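Local coordinates for Di-haem cytochrome c peroxidase family protein (PDB 6NX0) that carries two covalently bound c-type hemes, forms an unusually stable bis-Fe(IV) state and probably works as a peroxidase, at residues Arg107-Pro112 with Arg130-Thr135; Pro138-Gly143 with Gly153-Arg158; Gly204-Phe207 with Glu211-Asn214. One frame throughout, in Å; residues are numbered along the deposited sequence.

The chain meets the three contacts in series, none nested in or crossing another, and each closes a loop in the region of the first heme. Contact 1 joins the end of helix 99-109 to residues 130-135, beyond the loop carrying the heme-binding cysteines and His126. The chain continues almost directly into contact 2, where the short helix 138-142 meets the irregular segment 153-158, which goes on to a heme propionate. Contact 3 is the tightest reversal, folding residues 211-214 back on helix 203-207 beside the heme. Contacts 2 and 3 touch through Ser156 OG and Glu211 OE2, 2.9 Å apart in a probable hydrogen bond, whereas contacts 1 and 3 come no nearer than about 5 Å between nearest atoms.

Contact 1. Residues Arg107-Pro112 with Arg130-Thr135; sequences RVFFDP and RAFAPT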
loop_
_atom_site.group_PDB
_atom_site.type_symbol
_atom_site.label_atom_id
_atom_site.label_comp_id
_atom_site.label_asym_id
_atom_site.label_seq_id
_atom_site.Cartn_x
_atom_site.Cartn_y
_atom_site.Cartn_z
ATOM N N ARG A 107 -7.914 18.693 -7.857
ATOM C CA ARG A 107 -9.329 18.970 -8.072
ATOM C C ARG A 107 -10.122 17.683 -8.258
ATOM O O ARG A 107 -11.184 17.508 -7.655
ATOM C CB ARG A 107 -9.484 19.903 -9.284
ATOM C CG ARG A 107 -10.874 20.274 -9.580
ATOM C CD ARG A 107 -10.954 21.246 -10.739
ATOM N NE ARG A 107 -12.359 21.504 -10.986
ATOM C CZ ARG A 107 -12.844 22.559 -11.635
ATOM N NH1 ARG A 107 -12.023 23.464 -12.150
ATOM N NH2 ARG A 107 -14.154 22.682 -11.761
ATOM N N VAL A 108 -9.619 16.772 -9.094
ATOM C CA VAL A 108 -10.251 15.466 -9.288
ATOM C C VAL A 108 -10.312 14.711 -7.969
ATOM O O VAL A 108 -11.335 14.112 -7.615
ATOM C CB VAL A 108 -9.476 14.661 -10.355
ATOM C CG1 VAL A 108 -9.986 13.250 -10.452
ATOM C CG2 VAL A 108 -9.550 15.372 -11.723
ATOM N N PHE A 109 -9.201 14.717 -7.230
ATOM C CA PHE A 109 -9.106 13.929 -6.001
ATOM C C PHE A 109 -10.173 14.287 -4.986
ATOM O O PHE A 109 -10.645 13.418 -4.242
ATOM C CB PHE A 109 -7.728 14.135 -5.389
ATOM C CG PHE A 109 -7.357 13.124 -4.333
ATOM C CD1 PHE A 109 -7.666 13.338 -3.004
ATOM C CD2 PHE A 109 -6.707 11.967 -4.684
ATOM C CE1 PHE A 109 -7.298 12.413 -2.040
ATOM C CE2 PHE A 109 -6.331 11.032 -3.726
ATOM C CZ PHE A 109 -6.631 11.254 -2.413
ATOM N N PHE A 110 -10.578 15.552 -4.934
ATOM C CA PHE A 110 -11.525 16.012 -3.933
ATOM C C PHE A 110 -12.936 16.219 -4.477
ATOM O O PHE A 110 -13.800 16.708 -3.737
ATOM C CB PHE A 110 -10.987 17.305 -3.288
ATOM C CG PHE A 110 -9.853 17.048 -2.350
ATOM C CD1 PHE A 110 -10.104 16.650 -1.050
ATOM C CD2 PHE A 110 -8.543 17.129 -2.779
ATOM C CE1 PHE A 110 -9.050 16.372 -0.171
ATOM C CE2 PHE A 110 -7.493 16.846 -1.926
ATOM C CZ PHE A 110 -7.744 16.466 -0.616
ATOM N N ASP A 111 -13.214 15.785 -5.718
ATOM C CA ASP A 111 -14.511 16.027 -6.343
ATOM C C ASP A 111 -15.521 14.961 -5.928
ATOM O O ASP A 111 -15.392 13.808 -6.351
ATOM C CB ASP A 111 -14.359 16.064 -7.851
ATOM C CG ASP A 111 -15.606 16.545 -8.556
ATOM O OD1 ASP A 111 -16.716 16.430 -7.985
ATOM O OD2 ASP A 111 -15.479 17.041 -9.692
ATOM N N PRO A 112 -16.529 15.289 -5.119
ATOM C CA PRO A 112 -17.490 14.278 -4.652
ATOM C C PRO A 112 -18.550 13.920 -5.680
ATOM O O PRO A 112 -19.393 13.062 -5.411
ATOM C CB PRO A 112 -18.118 14.960 -3.427
ATOM C CG PRO A 112 -18.108 16.434 -3.814
ATOM C CD PRO A 112 -16.864 16.645 -4.624
ATOM N N ARG A 130 -5.173 12.294 7.523
ATOM C CA ARG A 130 -4.616 11.036 8.028
ATOM C C ARG A 130 -3.664 10.453 6.984
ATOM O O ARG A 130 -3.748 9.277 6.621
ATOM C CB ARG A 130 -5.729 10.033 8.390
ATOM C CG ARG A 130 -5.286 8.822 9.255
ATOM C CD ARG A 130 -6.403 7.805 9.466
ATOM N NE ARG A 130 -7.521 8.415 10.166
ATOM C CZ ARG A 130 -7.658 8.469 11.478
ATOM N NH1 ARG A 130 -8.712 9.081 12.004
ATOM N NH2 ARG A 130 -6.765 7.919 12.282
ATOM N N ALA A 131 -2.744 11.284 6.481
ATOM C CA ALA A 131 -1.696 10.848 5.547
ATOM C C ALA A 131 -2.278 10.183 4.302
ATOM O O ALA A 131 -1.657 9.300 3.699
ATOM C CB ALA A 131 -0.699 9.911 6.228
ATOM N N PHE A 132 -3.470 10.626 3.901
ATOM C CA PHE A 132 -4.144 10.084 2.719
ATOM C C PHE A 132 -4.378 8.584 2.867
ATOM O O PHE A 132 -4.423 7.842 1.890
ATOM C CB PHE A 132 -3.375 10.441 1.441
ATOM C CG PHE A 132 -3.379 11.911 1.159
ATOM C CD1 PHE A 132 -2.430 12.756 1.723
ATOM C CD2 PHE A 132 -4.379 12.464 0.381
ATOM C CE1 PHE A 132 -2.459 14.136 1.490
ATOM C CE2 PHE A 132 -4.411 13.822 0.127
ATOM C CZ PHE A 132 -3.451 14.671 0.700
ATOM N N ALA A 133 -4.603 8.145 4.098
ATOM C CA ALA A 133 -5.087 6.827 4.448
ATOM C C ALA A 133 -6.534 6.936 4.909
ATOM O O ALA A 133 -7.009 8.034 5.212
ATOM C CB ALA A 133 -4.227 6.233 5.572
ATOM N N PRO A 134 -7.273 5.837 4.986
ATOM C CA PRO A 134 -8.707 5.980 5.251
ATOM C C PRO A 134 -9.018 6.336 6.694
ATOM O O PRO A 134 -8.444 5.792 7.645
ATOM C CB PRO A 134 -9.286 4.607 4.873
ATOM C CG PRO A 134 -8.152 3.682 4.935
ATOM C CD PRO A 134 -6.945 4.465 4.532
ATOM N N THR A 135 -9.962 7.259 6.839
ATOM C CA THR A 135 -10.712 7.429 8.069
ATOM C C THR A 135 -12.021 6.673 7.852
ATOM O O THR A 135 -12.835 7.054 7.002
ATOM C CB THR A 135 -10.916 8.908 8.388
ATOM O OG1 THR A 135 -9.636 9.498 8.656
ATOM C CG2 THR A 135 -11.812 9.073 9.574
#
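Phe109, in the last turn of helix 99-109, overlaps the rim of Phe132 with the outer end of its ring. Its CZ lies 3.8 Å from Phe132 CD2, close to the plane of the Phe132 ring and at its edge. The two planes are inclined by 69°, an oblique meeting. A first torsion of -165° sets CG of Phe109 opposite its backbone N and sends the ring off the helix toward Phe132. Phe110 adds a looser touch, its CZ 4.3 Å from Phe132 CE2, while one face of its own ring receives Phe109 CD1. On the partner segment, Ala131 and Phe132 are the central residues of a type I' beta turn, closed by Ala133 N on Arg130 O (2.9 Å). From the first position of that turn, the Arg130 side chain reaches past it, and its NE donates to Thr135 OG1 in a nearly straight bond in the guanidinium plane, 2.8 Å long.

Between the two segments runs the Cys-Ala-Ser-Cys-His heme-attachment motif of a cytochrome c domain. Phe109 packs on Cys122 and on the iron ligand His126, Tyr259 meets it edge-to-face, and the carbonyl of Phe132 holds His126 ND1. An apolar ring thus packs against the axial histidine, while a backbone oxygen takes its ND1, would limit its rotation and would be expected to increase its electron donation to the iron.

Contact 2. Residues Pro138-Gly143 with Gly153-Arg158; sequences PAALAG and GHFSRR. With HEC (heme c), chain B.
Phe155 points its ring at the helix 138-142 and meets the backbone of that helix obliquely, leading with one corner. Its CG lies anti to the carbonyl carbon (chi1 -57°), which carries the ring toward Ala139 and Ala140. CE2 approaches Ala140 CA to 3.7 Å, and the neighbouring CZ lies 4.2 Å from the methyl carbon CB of Ala139. The Ala140 methyl sits beside the same corner, its CB 4.1 Å from Phe155 CE2. Small side chains on two successive residues therefore let the ring approach the main chain closely, and Pro144, just past the helix, also packs on it. The segment then passes to the first heme in this cytochrome c-like domain of the di-heme peroxidase family, where Ser156 and Arg158 line the pocket. Ser156 OG lies against the heme at CBC. Arg158 runs outstretched from CG to NE (chi3 178°), which brings the edge of its guanidinium to the propionate. There NH1 donates to heme O2D at 2.8 Å, with a bent angle of 146°. Salt bridges from NE to Asp345 and from NH1 to Asp192 limit how the guanidinium can turn. Arg194 and Arg368 also donate to the heme.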
loop_
_atom_site.group_PDB
_atom_site.type_symbol
_atom_site.label_atom_id
_atom_site.label_comp_id
_atom_site.label_asym_id
_atom_site.label_seq_id
_atom_site.Cartn_x
_atom_site.Cartn_y
_atom_site.Cartn_z
ATOM N N PRO A 138 -18.492 4.763 10.324
ATOM C CA PRO A 138 -18.967 3.933 11.443
ATOM C C PRO A 138 -19.289 2.498 11.046
ATOM O O PRO A 138 -18.927 1.566 11.775
ATOM C CB PRO A 138 -20.209 4.695 11.933
ATOM C CG PRO A 138 -19.945 6.108 11.535
ATOM C CD PRO A 138 -19.247 6.027 10.211
ATOM N N ALA A 139 -19.947 2.278 9.906
ATOM C CA ALA A 139 -20.251 0.909 9.516
ATOM C C ALA A 139 -18.978 0.129 9.236
ATOM O O ALA A 139 -18.905 -1.075 9.500
ATOM C CB ALA A 139 -21.156 0.894 8.292
ATOM N N ALA A 140 -17.967 0.796 8.686
ATOM C CA ALA A 140 -16.707 0.107 8.420
ATOM C C ALA A 140 -16.014 -0.277 9.716
ATOM O O ALA A 140 -15.507 -1.395 9.846
ATOM C CB ALA A 140 -15.806 0.990 7.563
ATOM N N LEU A 141 -15.973 0.642 10.675
ATOM C CA LEU A 141 -15.389 0.343 11.978
ATOM C C LEU A 141 -16.111 -0.796 12.678
ATOM O O LEU A 141 -15.471 -1.632 13.339
ATOM C CB LEU A 141 -15.419 1.589 12.845
ATOM C CG LEU A 141 -14.451 2.685 12.469
ATOM C CD1 LEU A 141 -14.793 3.928 13.240
ATOM C CD2 LEU A 141 -13.020 2.220 12.776
ATOM N N ALA A 142 -17.442 -0.837 12.571
ATOM C CA ALA A 142 -18.215 -1.827 13.316
ATOM C C ALA A 142 -18.211 -3.179 12.637
ATOM O O ALA A 142 -18.562 -4.178 13.271
ATOM C CB ALA A 142 -19.659 -1.355 13.492
ATOM N N GLY A 143 -17.828 -3.224 11.367
ATOM C CA GLY A 143 -17.903 -4.425 10.575
ATOM C C GLY A 143 -16.544 -4.829 10.027
ATOM O O GLY A 143 -15.698 -5.348 10.748
ATOM N N GLY A 153 -23.609 -0.823 3.012
ATOM C CA GLY A 153 -23.468 -2.237 2.779
ATOM C C GLY A 153 -22.470 -2.626 1.714
ATOM O O GLY A 153 -22.331 -3.818 1.423
ATOM N N HIS A 154 -21.778 -1.671 1.113
ATOM C CA HIS A 154 -20.739 -1.966 0.141
ATOM C C HIS A 154 -19.405 -1.524 0.716
ATOM O O HIS A 154 -19.285 -0.405 1.221
ATOM C CB HIS A 154 -21.024 -1.275 -1.187
ATOM C CG HIS A 154 -22.200 -1.862 -1.890
ATOM N ND1 HIS A 154 -22.075 -2.828 -2.861
ATOM C CD2 HIS A 154 -23.529 -1.693 -1.688
ATOM C CE1 HIS A 154 -23.284 -3.197 -3.264
ATOM N NE2 HIS A 154 -24.179 -2.515 -2.575
ATOM N N PHE A 155 -18.419 -2.412 0.658
ATOM C CA PHE A 155 -17.083 -2.134 1.183
ATOM C C PHE A 155 -16.021 -2.575 0.187
ATOM O O PHE A 155 -16.237 -3.475 -0.629
ATOM C CB PHE A 155 -16.849 -2.858 2.524
ATOM C CG PHE A 155 -17.863 -2.511 3.579
ATOM C CD1 PHE A 155 -19.042 -3.217 3.673
ATOM C CD2 PHE A 155 -17.638 -1.477 4.468
ATOM C CE1 PHE A 155 -19.977 -2.896 4.630
ATOM C CE2 PHE A 155 -18.571 -1.152 5.430
ATOM C CZ PHE A 155 -19.758 -1.857 5.496
ATOM N N SER A 156 -14.877 -1.902 0.261
ATOM C CA SER A 156 -13.682 -2.324 -0.455
ATOM C C SER A 156 -13.369 -3.787 -0.161
ATOM O O SER A 156 -13.699 -4.307 0.903
ATOM C CB SER A 156 -12.493 -1.441 -0.035
ATOM O OG SER A 156 -12.680 -0.101 -0.461
ATOM N N ARG A 157 -12.673 -4.444 -1.102
ATOM C CA ARG A 157 -12.252 -5.831 -0.903
ATOM C C ARG A 157 -10.980 -5.933 -0.069
ATOM O O ARG A 157 -10.685 -7.020 0.457
ATOM C CB ARG A 157 -12.036 -6.518 -2.252
ATOM C CG ARG A 157 -13.351 -6.733 -3.024
ATOM C CD ARG A 157 -13.142 -7.288 -4.445
ATOM N NE ARG A 157 -12.030 -6.673 -5.177
ATOM C CZ ARG A 157 -12.120 -5.621 -5.993
ATOM N NH1 ARG A 157 -11.036 -5.171 -6.618
ATOM N NH2 ARG A 157 -13.279 -5.010 -6.181
ATOM N N ARG A 158 -10.248 -4.827 0.071
ATOM C CA ARG A 158 -9.021 -4.737 0.832
ATOM C C ARG A 158 -9.026 -3.430 1.606
ATOM O O ARG A 158 -9.832 -2.538 1.350
ATOM C CB ARG A 158 -7.775 -4.788 -0.067
ATOM C CG ARG A 158 -7.587 -6.111 -0.793
ATOM C CD ARG A 158 -6.259 -6.187 -1.574
ATOM N NE ARG A 158 -6.095 -7.485 -2.213
ATOM C CZ ARG A 158 -5.724 -7.652 -3.476
ATOM N NH1 ARG A 158 -5.408 -6.599 -4.237
ATOM N NH2 ARG A 158 -5.646 -8.889 -3.966
HETATM FE FE HEC B . -7.802 4.351 -3.514
HETATM C CHA HEC B . -5.374 1.882 -3.400
HETATM C CHB HEC B . -5.777 6.232 -5.486
HETATM C CHC HEC B . -10.477 6.308 -4.433
HETATM C CHD HEC B . -9.935 2.385 -1.656
HETATM N NA HEC B . -5.907 4.137 -4.211
HETATM C C1A HEC B . -5.085 3.035 -4.082
HETATM C C2A HEC B . -3.837 3.318 -4.734
HETATM C C3A HEC B . -3.915 4.567 -5.215
HETATM C C4A HEC B . -5.245 5.068 -4.983
HETATM C CMA HEC B . -2.877 5.285 -6.071
HETATM C CAA HEC B . -2.652 2.340 -4.842
HETATM C CBA HEC B . -1.649 2.604 -3.733
HETATM C CGA HEC B . -0.540 1.587 -3.675
HETATM O O1A HEC B . 0.414 1.854 -2.887
HETATM O O2A HEC B . -0.678 0.482 -4.285
HETATM N NB HEC B . -8.101 5.942 -4.738
HETATM C C1B HEC B . -7.110 6.557 -5.490
HETATM C C2B HEC B . -7.716 7.634 -6.225
HETATM C C3B HEC B . -9.037 7.600 -6.022
HETATM C C4B HEC B . -9.290 6.560 -5.054
HETATM C CMB HEC B . -6.939 8.584 -7.143
HETATM C CAB HEC B . -10.125 8.551 -6.561
HETATM C CBB HEC B . -10.265 8.362 -8.092
HETATM N NC HEC B . -9.797 4.356 -3.104
HETATM C C1C HEC B . -10.715 5.296 -3.555
HETATM C C2C HEC B . -11.919 5.114 -2.775
HETATM C C3C HEC B . -11.785 4.056 -1.972
HETATM C C4C HEC B . -10.450 3.537 -2.192
HETATM C CMC HEC B . -13.109 6.087 -2.801
HETATM C CAC HEC B . -12.651 3.702 -0.750
HETATM C CBC HEC B . -14.047 3.217 -1.164
HETATM N ND HEC B . -7.652 2.521 -2.650
HETATM C C1D HEC B . -8.671 1.907 -1.895
HETATM C C2D HEC B . -8.224 0.588 -1.530
HETATM C C3D HEC B . -6.869 0.410 -2.115
HETATM C C4D HEC B . -6.566 1.642 -2.790
HETATM C CMD HEC B . -9.048 -0.457 -0.803
HETATM C CAD HEC B . -5.985 -0.849 -2.047
HETATM C CBD HEC B . -6.609 -1.865 -2.976
HETATM C CGD HEC B . -5.675 -3.009 -3.330
HETATM O O1D HEC B . -4.531 -3.025 -2.825
HETATM O O2D HEC B . -6.165 -3.919 -4.058
HETATM O O HOH W 1 -8.373 3.044 -5.176
#

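Contact 3. Residues Gly204-Phe207 with Glu211-Asn214; sequences GPLF and EMNN. With HEC (heme c), chain B.
The Phe207 ring has Leu206 CB centred over one face, 3.9 Å above it, and the backbone oxygen of Asn214 at its edge, 3.8 Å from CD1. The Asn214 amide is turned 71° from that ring. Here the chain leaves helix 203-207 and doubles back within a few residues, building part of the first heme pocket of this di-heme cytochrome c peroxidase family fold. Main-chain oxygens at the end of the helix hold the return. Met212 N donates to Pro205 O at 3.0 Å. Leu206 O takes two donors from one residue: Asn214 N comes nearly in line with the carbonyl, whereas ND2 arrives at 2.9 Å from a more bent direction, with a C=O...N angle of 129°. With CG opposite the carbonyl carbon (chi1 -63°), Asn214 folds its amide back to that oxygen; ND2 also serves Leu114 O, and OD1 meets Lys223, so the amide is held from several directions.

Met212, its chain bending near the sulfur, lies alongside Leu206 with SD 4.0 Å from CD2, and its CG faces a heme methyl. Glu211 runs alongside Pro205 over the heme, with OE2, the partner of Ser156, 3.5 Å from heme CHD. On the same heme face as the iron-bound water, Pro205 CG stands 3.6 Å from heme C4B, and Glu211 OE1 rests 3.2 Å from Pro205 CA.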
loop_
_atom_site.group_PDB
_atom_site.type_symbol
_atom_site.label_atom_id
_atom_site.label_comp_id
_atom_site.label_asym_id
_atom_site.label_seq_id
_atom_site.Cartn_x
_atom_site.Cartn_y
_atom_site.Cartn_z
ATOM N N GLY A 204 -9.713 1.421 -11.140
ATOM C CA GLY A 204 -10.225 0.576 -10.091
ATOM C C GLY A 204 -11.323 1.228 -9.274
ATOM O O GLY A 204 -12.491 0.835 -9.348
ATOM N N PRO A 205 -10.970 2.239 -8.466
ATOM C CA PRO A 205 -11.996 2.857 -7.608
ATOM C C PRO A 205 -13.139 3.487 -8.380
ATOM O O PRO A 205 -14.284 3.423 -7.925
ATOM C CB PRO A 205 -11.203 3.910 -6.819
ATOM C CG PRO A 205 -9.929 4.109 -7.584
ATOM C CD PRO A 205 -9.626 2.762 -8.157
ATOM N N LEU A 206 -12.873 4.086 -9.548
ATOM C CA LEU A 206 -13.939 4.781 -10.267
ATOM C C LEU A 206 -15.068 3.838 -10.674
ATOM O O LEU A 206 -16.234 4.220 -10.622
ATOM C CB LEU A 206 -13.386 5.495 -11.496
ATOM C CG LEU A 206 -12.609 6.788 -11.241
ATOM C CD1 LEU A 206 -11.920 7.218 -12.524
ATOM C CD2 LEU A 206 -13.504 7.906 -10.696
ATOM N N PHE A 207 -14.746 2.614 -11.121
ATOM C CA PHE A 207 -15.765 1.751 -11.718
ATOM C C PHE A 207 -16.116 0.538 -10.872
ATOM O O PHE A 207 -17.015 -0.218 -11.253
ATOM C CB PHE A 207 -15.326 1.349 -13.130
ATOM C CG PHE A 207 -15.026 2.533 -13.979
ATOM C CD1 PHE A 207 -16.030 3.441 -14.251
ATOM C CD2 PHE A 207 -13.752 2.780 -14.447
ATOM C CE1 PHE A 207 -15.782 4.573 -15.034
ATOM C CE2 PHE A 207 -13.492 3.901 -15.224
ATOM C CZ PHE A 207 -14.514 4.800 -15.506
ATOM N N GLU A 211 -16.852 0.443 -4.525
ATOM C CA GLU A 211 -16.166 1.685 -4.193
ATOM C C GLU A 211 -16.944 2.873 -4.761
ATOM O O GLU A 211 -18.032 3.159 -4.267
ATOM C CB GLU A 211 -14.706 1.631 -4.662
ATOM C CG GLU A 211 -13.987 0.439 -3.947
ATOM C CD GLU A 211 -12.468 0.448 -4.064
ATOM O OE1 GLU A 211 -11.937 1.014 -5.019
ATOM O OE2 GLU A 211 -11.778 -0.128 -3.197
ATOM N N MET A 212 -16.450 3.573 -5.792
ATOM C CA MET A 212 -17.159 4.766 -6.245
ATOM C C MET A 212 -18.343 4.456 -7.154
ATOM O O MET A 212 -19.213 5.312 -7.296
ATOM C CB MET A 212 -16.192 5.712 -6.944
ATOM C CG MET A 212 -14.979 6.043 -6.068
ATOM S SD MET A 212 -13.732 7.113 -6.776
ATOM C CE MET A 212 -14.488 8.731 -6.561
ATOM N N ASN A 213 -18.388 3.273 -7.776
ATOM C CA ASN A 213 -19.606 2.747 -8.414
ATOM C C ASN A 213 -20.108 3.581 -9.596
ATOM O O ASN A 213 -21.313 3.641 -9.872
ATOM C CB ASN A 213 -20.710 2.613 -7.370
ATOM C CG ASN A 213 -21.921 1.905 -7.889
ATOM O OD1 ASN A 213 -21.832 0.921 -8.614
ATOM N ND2 ASN A 213 -23.086 2.408 -7.492
ATOM N N ASN A 214 -19.222 4.194 -10.360
ATOM C CA ASN A 214 -19.668 4.686 -11.661
ATOM C C ASN A 214 -19.951 3.502 -12.577
ATOM O O ASN A 214 -19.259 2.482 -12.546
ATOM C CB ASN A 214 -18.635 5.623 -12.271
ATOM C CG ASN A 214 -18.430 6.869 -11.437
ATOM O OD1 ASN A 214 -19.310 7.721 -11.351
ATOM N ND2 ASN A 214 -17.300 6.956 -10.777
HETATM FE FE HEC B . -7.802 4.351 -3.514
HETATM C CHA HEC B . -5.374 1.882 -3.400
HETATM C CHB HEC B . -5.777 6.232 -5.486
HETATM C CHC HEC B . -10.477 6.308 -4.433
HETATM C CHD HEC B . -9.935 2.385 -1.656
HETATM N NA HEC B . -5.907 4.137 -4.211
HETATM C C1A HEC B . -5.085 3.035 -4.082
HETATM C C2A HEC B . -3.837 3.318 -4.734
HETATM C C3A HEC B . -3.915 4.567 -5.215
HETATM C C4A HEC B . -5.245 5.068 -4.983
HETATM C CMA HEC B . -2.877 5.285 -6.071
HETATM C CAA HEC B . -2.652 2.340 -4.842
HETATM C CBA HEC B . -1.649 2.604 -3.733
HETATM C CGA HEC B . -0.540 1.587 -3.675
HETATM O O1A HEC B . 0.414 1.854 -2.887
HETATM O O2A HEC B . -0.678 0.482 -4.285
HETATM N NB HEC B . -8.101 5.942 -4.738
HETATM C C1B HEC B . -7.110 6.557 -5.490
HETATM C C2B HEC B . -7.716 7.634 -6.225
HETATM C C3B HEC B . -9.037 7.600 -6.022
HETATM C C4B HEC B . -9.290 6.560 -5.054
HETATM C CMB HEC B . -6.939 8.584 -7.143
HETATM C CAB HEC B . -10.125 8.551 -6.561
HETATM C CBB HEC B . -10.265 8.362 -8.092
HETATM N NC HEC B . -9.797 4.356 -3.104
HETATM C C1C HEC B . -10.715 5.296 -3.555
HETATM C C2C HEC B . -11.919 5.114 -2.775
HETATM C C3C HEC B . -11.785 4.056 -1.972
HETATM C C4C HEC B . -10.450 3.537 -2.192
HETATM C CMC HEC B . -13.109 6.087 -2.801
HETATM C CAC HEC B . -12.651 3.702 -0.750
HETATM C CBC HEC B . -14.047 3.217 -1.164
HETATM N ND HEC B . -7.652 2.521 -2.650
HETATM C C1D HEC B . -8.671 1.907 -1.895
HETATM C C2D HEC B . -8.224 0.588 -1.530
HETATM C C3D HEC B . -6.869 0.410 -2.115
HETATM C C4D HEC B . -6.566 1.642 -2.790
HETATM C CMD HEC B . -9.048 -0.457 -0.803
HETATM C CAD HEC B . -5.985 -0.849 -2.047
HETATM C CBD HEC B . -6.609 -1.865 -2.976
HETATM C CGD HEC B . -5.675 -3.009 -3.330
HETATM O O1D HEC B . -4.531 -3.025 -2.825
HETATM O O2D HEC B . -6.165 -3.919 -4.058
HETATM O O HOH W 2 -18.708 -0.350 -13.204
HETATM O O HOH W 1 -8.373 3.044 -5.176
#